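Local coordinates for peptide ABC transporter, peptide-binding protein (Thermus thermophilus, PDB 2D5W) that probably serves as the oligopeptide-binding component of an ABC transporter and holds a bound peptide in this structure, at residues K33-Q38 with V247-I252; N48-N53 with K591-A596; T270-L275 with Y572-W577; W355-N360 with L547-N552; A567-G570 with G576-A579. All coordinates share one frame; numbering follows the deposited sequence.

Contact 1: residues K33-Q38 with V247-I252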
# COMPACT_ATOMS: atom_id res chain seq x y z
N LYS A 33 -1.93 8.03 2.04
CA LYS A 33 -2.36 8.16 3.43
C LYS A 33 -1.23 7.72 4.37
O LYS A 33 -0.91 8.41 5.34
CB LYS A 33 -3.61 7.31 3.65
CG LYS A 33 -4.15 7.27 5.08
CD LYS A 33 -5.49 6.54 5.09
CE LYS A 33 -6.01 6.27 6.49
NZ LYS A 33 -5.48 5.00 7.05
N SER A 34 -0.61 6.59 4.08
CA SER A 34 0.48 6.10 4.91
C SER A 34 1.69 7.03 4.89
O SER A 34 2.33 7.25 5.92
CB SER A 34 0.90 4.70 4.47
OG SER A 34 -0.02 3.74 4.94
N GLU A 35 2.01 7.58 3.73
CA GLU A 35 3.15 8.49 3.63
C GLU A 35 2.93 9.73 4.50
O GLU A 35 3.80 10.11 5.28
CB GLU A 35 3.37 8.91 2.19
CG GLU A 35 4.62 9.74 1.99
CD GLU A 35 4.71 10.30 0.59
OE1 GLU A 35 4.17 11.40 0.36
OE2 GLU A 35 5.31 9.64 -0.28
N ILE A 36 1.77 10.35 4.35
CA ILE A 36 1.45 11.54 5.12
C ILE A 36 1.45 11.24 6.61
O ILE A 36 1.94 12.04 7.41
CB ILE A 36 0.06 12.09 4.71
CG1 ILE A 36 0.15 12.67 3.30
CG2 ILE A 36 -0.40 13.16 5.70
CD1 ILE A 36 -1.18 13.10 2.73
N GLU A 37 0.93 10.08 6.99
CA GLU A 37 0.87 9.75 8.40
C GLU A 37 2.22 9.56 9.07
O GLU A 37 2.30 9.58 10.29
CB GLU A 37 -0.04 8.54 8.61
CG GLU A 37 -1.50 8.94 8.43
CD GLU A 37 -2.48 7.82 8.70
OE1 GLU A 37 -3.70 8.09 8.65
OE2 GLU A 37 -2.03 6.69 8.96
N GLN A 38 3.29 9.39 8.29
CA GLN A 38 4.61 9.27 8.91
C GLN A 38 4.92 10.59 9.61
O GLN A 38 5.58 10.61 10.66
CB GLN A 38 5.69 9.03 7.87
CG GLN A 38 5.62 7.72 7.14
CD GLN A 38 6.70 7.66 6.10
OE1 GLN A 38 7.67 6.91 6.23
NE2 GLN A 38 6.56 8.47 5.07
N VAL A 247 4.49 21.76 7.26
CA VAL A 247 4.51 20.86 6.11
C VAL A 247 3.12 20.89 5.51
O VAL A 247 2.13 20.68 6.21
CB VAL A 247 4.84 19.41 6.51
CG1 VAL A 247 4.78 18.51 5.27
CG2 VAL A 247 6.21 19.33 7.16
N VAL A 248 3.04 21.17 4.22
CA VAL A 248 1.76 21.22 3.54
C VAL A 248 1.75 20.31 2.32
O VAL A 248 2.62 20.42 1.45
CB VAL A 248 1.42 22.65 3.05
CG1 VAL A 248 0.11 22.65 2.28
CG2 VAL A 248 1.34 23.60 4.24
N TYR A 249 0.79 19.40 2.28
CA TYR A 249 0.62 18.53 1.13
C TYR A 249 -0.43 19.20 0.25
O TYR A 249 -1.51 19.57 0.73
CB TYR A 249 0.09 17.16 1.56
CG TYR A 249 1.16 16.11 1.74
CD1 TYR A 249 1.40 15.14 0.75
CD2 TYR A 249 1.95 16.08 2.89
CE1 TYR A 249 2.38 14.18 0.92
CE2 TYR A 249 2.93 15.12 3.06
CZ TYR A 249 3.14 14.17 2.08
OH TYR A 249 4.12 13.22 2.26
N ARG A 250 -0.09 19.40 -1.02
CA ARG A 250 -1.00 20.00 -1.99
C ARG A 250 -1.42 18.88 -2.93
O ARG A 250 -0.58 18.16 -3.46
CB ARG A 250 -0.31 21.11 -2.78
CG ARG A 250 -0.21 22.43 -2.03
CD ARG A 250 0.43 23.49 -2.91
NE ARG A 250 -0.28 23.66 -4.17
CZ ARG A 250 0.18 24.37 -5.20
NH1 ARG A 250 -0.54 24.47 -6.31
NH2 ARG A 250 1.36 24.97 -5.12
N PHE A 251 -2.73 18.75 -3.14
CA PHE A 251 -3.27 17.70 -3.99
C PHE A 251 -3.76 18.21 -5.33
O PHE A 251 -4.61 19.10 -5.40
CB PHE A 251 -4.41 17.00 -3.25
CG PHE A 251 -4.01 16.46 -1.92
CD1 PHE A 251 -3.10 15.41 -1.82
CD2 PHE A 251 -4.48 17.04 -0.74
CE1 PHE A 251 -2.67 14.95 -0.59
CE2 PHE A 251 -4.05 16.58 0.50
CZ PHE A 251 -3.14 15.54 0.58
N ILE A 252 -3.22 17.63 -6.40
CA ILE A 252 -3.60 17.98 -7.76
C ILE A 252 -3.81 16.63 -8.45
O ILE A 252 -2.85 15.93 -8.79
CB ILE A 252 -2.50 18.81 -8.46
CG1 ILE A 252 -2.25 20.10 -7.67
CG2 ILE A 252 -2.93 19.14 -9.89
CD1 ILE A 252 -1.14 20.97 -8.22
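Tyr249 reaches from strand 246-251 to helix 31-40, where Glu35 takes its hydroxyl and Ile36 lies over its ring. The tyrosine's first torsion, chi1 -96°, falls outside the usual staggered positions, and CB points at the helix. Beyond CB, the ring atom CG begins the contact, 3.9 Å from Ile36 CG1. Next, Tyr249 CD1 lies 3.8 Å from the terminal methyl Ile36 CD1. The middle of the ring is covered by the isoleucine methylene: Ile36 CG1 sits 3.5 Å from the centroid and only 8° off the normal, a CH-pi contact. Farther out, Tyr249 CE1 approaches Glu35 OE1 at 3.4 Å. At the tip, Tyr249 OH donates to Glu35 OE1 over 2.6 Å, meeting the oxygen on its anti side and 28° out of the carboxylate plane. The extended Glu35 chain brings its carboxylate to the ring edge. A leucine in place of Tyr249 would probably leave Glu35 OE1 without this donor and deprive Ile36 CG1 of the flat surface it rests on. Past the tyrosine, Ile36 CD1 meets the edge of Phe251, 3.8 Å from its CZ. Strand 246-251 runs between strands 223-228 and 7-12 of a mixed sheet, and the helix packs nearly antiparallel to it, with Ile36 also touching Ile224 of strand 223-228.

Contact 2: residues N48-N53 with K591-A596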
# COMPACT_ATOMS: atom_id res chain seq x y z
N ASN A 48 15.14 2.72 8.13
CA ASN A 48 15.78 3.78 7.36
C ASN A 48 16.13 3.48 5.91
O ASN A 48 15.87 2.39 5.41
CB ASN A 48 17.02 4.30 8.11
CG ASN A 48 18.13 3.27 8.23
OD1 ASN A 48 18.28 2.40 7.38
ND2 ASN A 48 18.93 3.39 9.28
N ALA A 49 16.71 4.46 5.24
CA ALA A 49 17.08 4.34 3.84
C ALA A 49 18.14 3.28 3.58
O ALA A 49 18.26 2.79 2.46
CB ALA A 49 17.56 5.69 3.31
N ASP A 50 18.89 2.92 4.61
CA ASP A 50 19.92 1.90 4.50
C ASP A 50 19.33 0.52 4.80
O ASP A 50 20.06 -0.45 4.98
CB ASP A 50 21.06 2.19 5.48
CG ASP A 50 21.96 3.33 5.01
OD1 ASP A 50 22.62 3.96 5.86
OD2 ASP A 50 22.02 3.58 3.79
N SER A 51 18.00 0.46 4.85
CA SER A 51 17.29 -0.79 5.12
C SER A 51 17.64 -1.39 6.48
O SER A 51 17.87 -2.60 6.60
CB SER A 51 17.56 -1.80 4.01
OG SER A 51 17.11 -1.30 2.77
N GLN A 52 17.69 -0.54 7.49
CA GLN A 52 18.01 -0.97 8.85
C GLN A 52 16.97 -0.49 9.84
O GLN A 52 16.46 0.63 9.73
CB GLN A 52 19.35 -0.40 9.29
CG GLN A 52 20.49 -0.57 8.32
CD GLN A 52 21.71 0.21 8.76
OE1 GLN A 52 21.62 1.41 9.04
NE2 GLN A 52 22.86 -0.45 8.81
N ASN A 53 16.67 -1.33 10.82
CA ASN A 53 15.74 -0.94 11.87
C ASN A 53 16.50 0.08 12.70
O ASN A 53 17.72 -0.02 12.87
CB ASN A 53 15.40 -2.12 12.79
CG ASN A 53 14.47 -3.12 12.16
OD1 ASN A 53 13.65 -2.78 11.32
ND2 ASN A 53 14.59 -4.38 12.59
N LYS A 591 22.78 18.00 6.68
CA LYS A 591 22.59 16.88 5.76
C LYS A 591 23.13 15.59 6.39
O LYS A 591 24.27 15.55 6.84
CB LYS A 591 23.31 17.16 4.45
CG LYS A 591 23.04 16.12 3.37
CD LYS A 591 23.77 16.45 2.08
CE LYS A 591 23.45 15.44 1.00
NZ LYS A 591 24.21 15.71 -0.25
N LYS A 592 22.29 14.56 6.42
CA LYS A 592 22.67 13.27 7.00
C LYS A 592 22.50 12.13 6.01
O LYS A 592 23.05 11.04 6.20
CB LYS A 592 21.82 12.98 8.24
CG LYS A 592 22.09 13.91 9.42
CD LYS A 592 23.49 13.73 9.95
CE LYS A 592 23.74 14.62 11.16
NZ LYS A 592 22.78 14.33 12.26
N TRP A 593 21.73 12.37 4.95
CA TRP A 593 21.48 11.36 3.93
C TRP A 593 21.67 11.96 2.55
O TRP A 593 21.50 13.17 2.37
CB TRP A 593 20.05 10.83 4.05
CG TRP A 593 19.70 10.31 5.41
CD1 TRP A 593 19.23 11.03 6.47
CD2 TRP A 593 19.88 8.97 5.88
NE1 TRP A 593 19.10 10.22 7.57
CE2 TRP A 593 19.50 8.95 7.24
CE3 TRP A 593 20.33 7.78 5.29
CZ2 TRP A 593 19.55 7.79 8.02
CZ3 TRP A 593 20.39 6.63 6.07
CH2 TRP A 593 20.00 6.64 7.42
N ASP A 594 22.05 11.14 1.58
CA ASP A 594 22.20 11.60 0.21
C ASP A 594 21.43 10.65 -0.68
O ASP A 594 21.62 9.43 -0.62
CB ASP A 594 23.66 11.65 -0.24
CG ASP A 594 23.81 12.26 -1.62
OD1 ASP A 594 23.69 13.50 -1.74
OD2 ASP A 594 24.01 11.51 -2.59
N GLN A 595 20.58 11.21 -1.52
CA GLN A 595 19.73 10.43 -2.41
C GLN A 595 20.44 9.58 -3.47
O GLN A 595 19.96 8.51 -3.83
CB GLN A 595 18.73 11.36 -3.10
CG GLN A 595 17.71 10.64 -3.95
CD GLN A 595 16.82 9.74 -3.13
OE1 GLN A 595 15.87 10.19 -2.49
NE2 GLN A 595 17.13 8.45 -3.14
N ALA A 596 21.57 10.06 -3.96
CA ALA A 596 22.30 9.37 -5.02
C ALA A 596 22.47 7.85 -4.89
O ALA A 596 22.09 7.11 -5.80
CB ALA A 596 23.67 10.02 -5.20
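Trp593 brings the six-membered end of its indole against the turn formed by Asn48, Ala49 and Asp50. The contacts across the interface are van der Waals in kind. Ala49 CB lies 4.0 Å from Trp593 CE3, and Asn48 CB is 3.9 Å from Trp593 CH2, both approaching the ring obliquely. The Asn48 side chain crosses the indole at about a right angle. Polar against aromatic, Asp50 OD1 comes within 3.5 Å of Trp593 CZ3, while the carboxylate carbon CG lies at the ring edge, in its plane. The polar ends of these side chains find partners beyond the interface: Asp50 OD2 bonds to Tyr598 OH, and Trp593 NE1 to Glu581. Hydrogen bonding within 48-53 shapes the surface that the tryptophan meets. Ser51 N bonds to Asn48 O at 2.9 Å, and Asn48 N returns a bond to Gln52 O. With chi1 at 66°, the Asn48 amide folds back over its own turn, where OD1 accepts from Gln52 N at 3.0 Å; that donor stands above the carbonyl plane. On the other side, a salt bridge from Lys591 NZ to Asp594 OD1, 2.7 Å long, spans the backbone bend that carries Trp593. The type I turn from Asn48 to Ser51, its last residue in the left-handed region (phi 60°, psi 45°), fits the type I turn plus G1 bulge of a beta hairpin.

Contact 3: residues T270-L275 with Y572-W577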
# COMPACT_ATOMS: atom_id res chain seq x y z
N THR A 270 8.25 16.36 -4.18
CA THR A 270 7.11 15.55 -4.58
C THR A 270 6.99 14.30 -3.72
O THR A 270 7.97 13.78 -3.18
CB THR A 270 7.18 15.16 -6.06
OG1 THR A 270 8.44 14.54 -6.34
CG2 THR A 270 7.00 16.39 -6.95
N SER A 271 5.76 13.84 -3.60
CA SER A 271 5.38 12.66 -2.84
C SER A 271 5.72 11.40 -3.63
O SER A 271 6.05 11.47 -4.82
CB SER A 271 3.87 12.71 -2.59
OG SER A 271 3.33 11.48 -2.13
N SER A 272 5.65 10.25 -2.98
CA SER A 272 5.88 8.98 -3.66
C SER A 272 4.64 8.74 -4.54
O SER A 272 4.66 7.88 -5.42
CB SER A 272 6.04 7.83 -2.66
OG SER A 272 4.84 7.59 -1.94
N VAL A 273 3.57 9.50 -4.29
CA VAL A 273 2.35 9.39 -5.08
C VAL A 273 2.14 10.76 -5.74
O VAL A 273 1.38 11.60 -5.26
CB VAL A 273 1.12 9.04 -4.20
CG1 VAL A 273 -0.09 8.81 -5.09
CG2 VAL A 273 1.42 7.80 -3.38
N SER A 274 2.84 10.96 -6.85
CA SER A 274 2.78 12.23 -7.55
C SER A 274 2.87 12.07 -9.06
O SER A 274 1.88 11.74 -9.71
CB SER A 274 3.89 13.16 -7.03
OG SER A 274 5.17 12.54 -7.12
N LEU A 275 4.07 12.29 -9.61
CA LEU A 275 4.31 12.19 -11.04
C LEU A 275 4.67 10.78 -11.45
O LEU A 275 5.20 10.00 -10.66
CB LEU A 275 5.46 13.12 -11.43
CG LEU A 275 5.34 14.59 -11.01
CD1 LEU A 275 6.61 15.34 -11.39
CD2 LEU A 275 4.12 15.22 -11.67
N TYR A 572 7.79 0.98 3.15
CA TYR A 572 7.23 0.95 1.80
C TYR A 572 8.01 1.69 0.73
O TYR A 572 7.57 1.76 -0.42
CB TYR A 572 5.80 1.46 1.84
CG TYR A 572 4.86 0.56 2.61
CD1 TYR A 572 4.38 -0.62 2.04
CD2 TYR A 572 4.46 0.88 3.90
CE1 TYR A 572 3.51 -1.45 2.75
CE2 TYR A 572 3.60 0.06 4.62
CZ TYR A 572 3.13 -1.11 4.03
OH TYR A 572 2.27 -1.92 4.73
N GLY A 573 9.14 2.26 1.09
CA GLY A 573 9.94 2.95 0.10
C GLY A 573 9.45 4.32 -0.30
O GLY A 573 9.12 4.57 -1.46
N TYR A 574 9.36 5.20 0.68
CA TYR A 574 8.95 6.56 0.40
C TYR A 574 9.67 7.51 1.35
O TYR A 574 10.33 7.08 2.30
CB TYR A 574 7.42 6.73 0.47
CG TYR A 574 6.70 6.08 1.62
CD1 TYR A 574 5.34 5.77 1.51
CD2 TYR A 574 7.34 5.80 2.83
CE1 TYR A 574 4.64 5.20 2.57
CE2 TYR A 574 6.64 5.23 3.90
CZ TYR A 574 5.29 4.94 3.76
OH TYR A 574 4.59 4.38 4.80
N PRO A 575 9.60 8.81 1.06
CA PRO A 575 10.25 9.81 1.91
C PRO A 575 9.39 10.08 3.14
O PRO A 575 8.25 9.63 3.22
CB PRO A 575 10.34 11.02 0.99
CG PRO A 575 9.08 10.91 0.19
CD PRO A 575 9.01 9.44 -0.14
N GLY A 576 9.96 10.81 4.10
CA GLY A 576 9.20 11.16 5.29
C GLY A 576 9.32 10.25 6.50
O GLY A 576 8.65 10.47 7.50
N TRP A 577 10.18 9.23 6.40
CA TRP A 577 10.39 8.28 7.49
C TRP A 577 11.32 8.86 8.56
O TRP A 577 11.51 8.27 9.62
CB TRP A 577 10.99 6.99 6.93
CG TRP A 577 12.20 7.26 6.09
CD1 TRP A 577 12.23 7.60 4.77
CD2 TRP A 577 13.55 7.36 6.56
NE1 TRP A 577 13.52 7.90 4.39
CE2 TRP A 577 14.35 7.76 5.47
CE3 TRP A 577 14.16 7.15 7.80
CZ2 TRP A 577 15.73 7.96 5.58
CZ3 TRP A 577 15.53 7.35 7.91
CH2 TRP A 577 16.30 7.75 6.81
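Ser272, the middle residue of an ST turn, packs against Tyr574 and Pro575 in a bend that lines the site of the bound peptide. The turn is made by Ser271, whose OG accepts from Val273 N at 2.9 Å in a nearly straight bond, 169° at the hydrogen. Ser274 OG adds a bond to Ser271 O at 2.7 Å, closing the bend from its other end. Ser272 directs its CB at the opposing loop and meets Tyr574 CB at 3.6 Å. Its OG, set between the backbone N and the carbonyl carbon (chi1 66°), lies at the tyrosine ring edge, in plane, 3.9 Å from CD1. Pro575 CD stands farther away, 4.2 Å from Ser272 CB. Within the other loop, Tyr572 CB covers one face of the Tyr574 ring toward its rim, 3.9 Å above the plane. Gly573 between the two tyrosines adopts backbone angles at which a CB would jam against the preceding carbonyl oxygen. On the peptide side, Ser272 O bonds to a basic side chain, and Tyr572 adds a cation-pi contact to a basic side chain and a hydrogen bond between its OH and the peptide backbone. The direct junction is thus plain van der Waals packing without polar bonds, whereas Ser271 OG and Ser272 OG both turn to the Glu35 carboxylate, which their two bonds probably help to keep charged in this buried place.

Contact 4: residues W355-N360 with L547-N552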
# COMPACT_ATOMS: atom_id res chain seq x y z
N TRP A 355 4.36 -10.99 -9.34
CA TRP A 355 3.94 -9.88 -8.47
C TRP A 355 5.02 -9.34 -7.54
O TRP A 355 4.84 -8.28 -6.94
CB TRP A 355 2.72 -10.29 -7.64
CG TRP A 355 3.03 -11.05 -6.37
CD1 TRP A 355 3.25 -10.52 -5.13
CD2 TRP A 355 3.21 -12.47 -6.24
NE1 TRP A 355 3.55 -11.52 -4.23
CE2 TRP A 355 3.54 -12.72 -4.89
CE3 TRP A 355 3.13 -13.54 -7.13
CZ2 TRP A 355 3.78 -14.01 -4.41
CZ3 TRP A 355 3.38 -14.83 -6.65
CH2 TRP A 355 3.70 -15.05 -5.30
N ILE A 356 6.14 -10.05 -7.44
CA ILE A 356 7.25 -9.64 -6.58
C ILE A 356 8.30 -8.89 -7.40
O ILE A 356 8.84 -9.44 -8.36
CB ILE A 356 7.90 -10.87 -5.90
CG1 ILE A 356 6.86 -11.59 -5.03
CG2 ILE A 356 9.09 -10.43 -5.06
CD1 ILE A 356 7.38 -12.84 -4.34
N ALA A 357 8.58 -7.65 -7.03
CA ALA A 357 9.55 -6.83 -7.75
C ALA A 357 10.98 -7.30 -7.57
O ALA A 357 11.33 -7.89 -6.54
CB ALA A 357 9.42 -5.37 -7.30
N PRO A 358 11.84 -7.06 -8.58
CA PRO A 358 13.25 -7.46 -8.54
C PRO A 358 14.04 -6.99 -7.32
O PRO A 358 15.00 -7.64 -6.92
CB PRO A 358 13.80 -6.89 -9.85
CG PRO A 358 12.63 -7.01 -10.77
CD PRO A 358 11.48 -6.53 -9.91
N VAL A 359 13.64 -5.86 -6.73
CA VAL A 359 14.36 -5.36 -5.55
C VAL A 359 14.26 -6.35 -4.40
O VAL A 359 15.07 -6.31 -3.47
CB VAL A 359 13.83 -3.98 -5.08
CG1 VAL A 359 14.14 -2.92 -6.12
CG2 VAL A 359 12.34 -4.05 -4.81
N ASN A 360 13.27 -7.24 -4.44
CA ASN A 360 13.12 -8.25 -3.41
C ASN A 360 13.79 -9.53 -3.93
O ASN A 360 13.46 -10.01 -5.01
CB ASN A 360 11.64 -8.53 -3.13
CG ASN A 360 11.43 -9.43 -1.93
OD1 ASN A 360 12.07 -10.47 -1.80
ND2 ASN A 360 10.53 -9.03 -1.04
N LEU A 547 1.74 -5.96 -15.19
CA LEU A 547 2.07 -5.03 -16.27
C LEU A 547 3.55 -4.64 -16.25
O LEU A 547 4.30 -5.06 -17.13
CB LEU A 547 1.18 -3.78 -16.19
CG LEU A 547 -0.32 -4.02 -16.43
CD1 LEU A 547 -1.05 -2.69 -16.45
CD2 LEU A 547 -0.53 -4.75 -17.76
N TYR A 548 3.98 -3.87 -15.26
CA TYR A 548 5.38 -3.48 -15.17
C TYR A 548 5.79 -3.07 -13.76
O TYR A 548 4.94 -2.76 -12.92
CB TYR A 548 5.70 -2.34 -16.16
CG TYR A 548 4.79 -1.13 -16.08
CD1 TYR A 548 3.64 -1.04 -16.87
CD2 TYR A 548 5.10 -0.06 -15.24
CE1 TYR A 548 2.82 0.10 -16.82
CE2 TYR A 548 4.29 1.07 -15.19
CZ TYR A 548 3.16 1.15 -15.97
OH TYR A 548 2.37 2.28 -15.91
N PHE A 549 7.09 -3.10 -13.49
CA PHE A 549 7.63 -2.70 -12.19
C PHE A 549 8.05 -1.24 -12.30
O PHE A 549 8.72 -0.85 -13.26
CB PHE A 549 8.83 -3.57 -11.81
CG PHE A 549 8.48 -5.02 -11.60
CD1 PHE A 549 7.59 -5.40 -10.61
CD2 PHE A 549 9.08 -6.01 -12.38
CE1 PHE A 549 7.28 -6.75 -10.40
CE2 PHE A 549 8.78 -7.36 -12.18
CZ PHE A 549 7.88 -7.72 -11.19
N ARG A 550 7.67 -0.45 -11.31
CA ARG A 550 7.94 0.98 -11.31
C ARG A 550 9.05 1.49 -10.41
O ARG A 550 9.46 0.83 -9.46
CB ARG A 550 6.66 1.73 -10.94
CG ARG A 550 5.55 1.57 -11.97
CD ARG A 550 4.21 2.05 -11.45
NE ARG A 550 4.24 3.43 -10.98
CZ ARG A 550 3.17 4.10 -10.58
NH1 ARG A 550 3.27 5.35 -10.16
NH2 ARG A 550 1.98 3.50 -10.58
N ALA A 551 9.52 2.68 -10.75
CA ALA A 551 10.53 3.41 -9.99
C ALA A 551 9.86 4.77 -9.79
O ALA A 551 9.26 5.31 -10.72
CB ALA A 551 11.82 3.57 -10.78
N ASN A 552 9.92 5.30 -8.57
CA ASN A 552 9.30 6.59 -8.28
C ASN A 552 10.20 7.77 -8.59
O ASN A 552 11.37 7.79 -8.19
CB ASN A 552 8.92 6.71 -6.80
CG ASN A 552 7.79 5.78 -6.39
OD1 ASN A 552 6.86 5.54 -7.16
ND2 ASN A 552 7.85 5.29 -5.16
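Phe549 lays one ring face under Ala357 and Pro358. Pro358 CD stands 3.6 Å from the ring centroid, displaced toward the rim and closest to CD2, while Ala357 CA lies over the same ring, 3.9 Å from the centroid; both are CH-pi contacts. The alanine methyl lies above the same face, out past the rim, with Ala357 CB 3.8 Å from Phe549 CD1. At the ring edge, near its plane, comes the carbonyl carbon of Trp355, whereas Ile356 O approaches obliquely, 3.4 Å from Phe549 CZ. This oxygen is buried by the contact without a polar partner in the model, so the phenylalanine shields it without satisfying it. Ile356 CG1 lies over one face of the Trp355 indole, toward its rim and 3.4 Å above the plane. The phenylalanine keeps CG beside its own backbone N (chi1 -65°), which carries the ring from the strand to the loop. A type I turn from Ala357 to Asn360, closed by Asn360 N to Ala357 O at 2.9 Å, fixes the bend containing the proline. Shortening Phe549 to an alanine would probably open a gap beneath Ala357 and Pro358 and leave the loop able to shift. Strand 544-557 pairs antiparallel with strand 293-308, whose Trp303 meets the Phe549 ring. At the loop's start, Trp355 joins Trp538 of helix 524-541 in an aromatic cluster, and its NE1 bonds to Glu474.

Contact 5: residues A567-G570 with G576-A579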
# COMPACT_ATOMS: atom_id res chain seq x y z
N ALA A 567 14.38 1.99 -1.76
CA ALA A 567 13.43 0.94 -2.11
C ALA A 567 12.46 0.61 -0.98
O ALA A 567 11.27 0.39 -1.22
CB ALA A 567 14.18 -0.31 -2.54
N TYR A 568 12.96 0.58 0.25
CA TYR A 568 12.13 0.23 1.39
C TYR A 568 12.17 1.19 2.58
O TYR A 568 11.78 0.82 3.69
CB TYR A 568 12.47 -1.19 1.86
CG TYR A 568 12.14 -2.26 0.84
CD1 TYR A 568 13.15 -2.93 0.15
CD2 TYR A 568 10.82 -2.63 0.60
CE1 TYR A 568 12.84 -3.95 -0.76
CE2 TYR A 568 10.50 -3.64 -0.31
CZ TYR A 568 11.52 -4.29 -0.98
OH TYR A 568 11.22 -5.32 -1.86
N SER A 569 12.64 2.42 2.36
CA SER A 569 12.68 3.39 3.46
C SER A 569 11.28 3.56 4.03
O SER A 569 10.30 3.68 3.28
CB SER A 569 13.23 4.73 2.97
OG SER A 569 12.46 5.26 1.90
N GLY A 570 11.18 3.58 5.36
CA GLY A 570 9.88 3.72 6.00
C GLY A 570 9.04 2.47 5.78
O GLY A 570 7.83 2.47 6.01
N GLY A 576 9.96 10.81 4.10
CA GLY A 576 9.20 11.16 5.29
C GLY A 576 9.32 10.25 6.50
O GLY A 576 8.65 10.47 7.50
N TRP A 577 10.18 9.23 6.40
CA TRP A 577 10.39 8.28 7.49
C TRP A 577 11.32 8.86 8.56
O TRP A 577 11.51 8.27 9.62
CB TRP A 577 10.99 6.99 6.93
CG TRP A 577 12.20 7.26 6.09
CD1 TRP A 577 12.23 7.60 4.77
CD2 TRP A 577 13.55 7.36 6.56
NE1 TRP A 577 13.52 7.90 4.39
CE2 TRP A 577 14.35 7.76 5.47
CE3 TRP A 577 14.16 7.15 7.80
CZ2 TRP A 577 15.73 7.96 5.58
CZ3 TRP A 577 15.53 7.35 7.91
CH2 TRP A 577 16.30 7.75 6.81
N ASN A 578 11.88 10.03 8.27
CA ASN A 578 12.81 10.74 9.15
C ASN A 578 12.38 12.20 9.11
O ASN A 578 13.21 13.11 9.09
CB ASN A 578 14.23 10.62 8.60
CG ASN A 578 14.37 11.26 7.22
OD1 ASN A 578 13.40 11.33 6.46
ND2 ASN A 578 15.57 11.72 6.89
N ALA A 579 11.07 12.42 9.12
CA ALA A 579 10.50 13.76 9.00
C ALA A 579 11.01 14.84 9.93
O ALA A 579 10.95 16.03 9.59
CB ALA A 579 8.98 13.68 9.08
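Ser569 rests its CB on the indole of Trp577, and Gly570 presses its backbone against the root of the same side chain. The tryptophan has CG between its backbone N and carbonyl carbon (chi1 52°), and chi2 of -85° stands the ring across that bond, so that the pyrrole part faces Ser569. There Ser569 CB lies over one face, 3.8 Å from the centroid of the five-membered ring, in a CH-pi contact; NE1 is its near neighbour at 3.5 Å. The serine takes a similar first torsion, chi1 57°. Its OG also passes the ring, 3.7 Å from Trp577 CD1, but its hydrogen bonds go to Tyr574 O and Ser566 N, which pin the hydroxyl within its own loop. Both segments belong to the long irregular connection between strands 560-561 and 583-584, which doubles back on itself here and packs on Gln38 of helix 31-40. The indole is thereby clasped between two parts of one loop: on the face opposite Ser569, Asn578 CG sits over the ring centre, 3.8 Å above the plane. Trp577 NE1 is satisfied by Val564 O, a bond that probably helps to fix the rotation of the ring, and the six-membered end runs out to meet Trp593 edge-to-face. At the other end, Gly570 CA approaches Trp577 CB at 3.6 Å. A beta carbon on this glycine would come within 3.1 Å of Trp577 CB, a tight fit, and its positive phi favours glycine as well. Asn578 turns its ND2 to Glu581 OE2 and Asn562 O.

How the contacts relate
Contacts 1, 3, 4 and 5 are buried, whereas contact 2 is partly open at its acidic rim. Contact 1 joins a helix to a sheet and contact 4 a loop to a strand; contacts 2, 3 and 5 hold irregular segments together. Contact 1 alone has a hydrogen bond across its segments, and Glu35 extends that polar network to the serines of contact 3. Contacts 3 and 5 share Gly576 and Trp577 and are linked by Tyr574 O to Ser569 OG. The same tryptophan reaches contact 2, packing on Asn48 and Trp593. Contact 4 stands farther off, reached through Tyr568 and Asn552, and is carried by CH-pi packing of aliphatic groups on one phenylalanine ring.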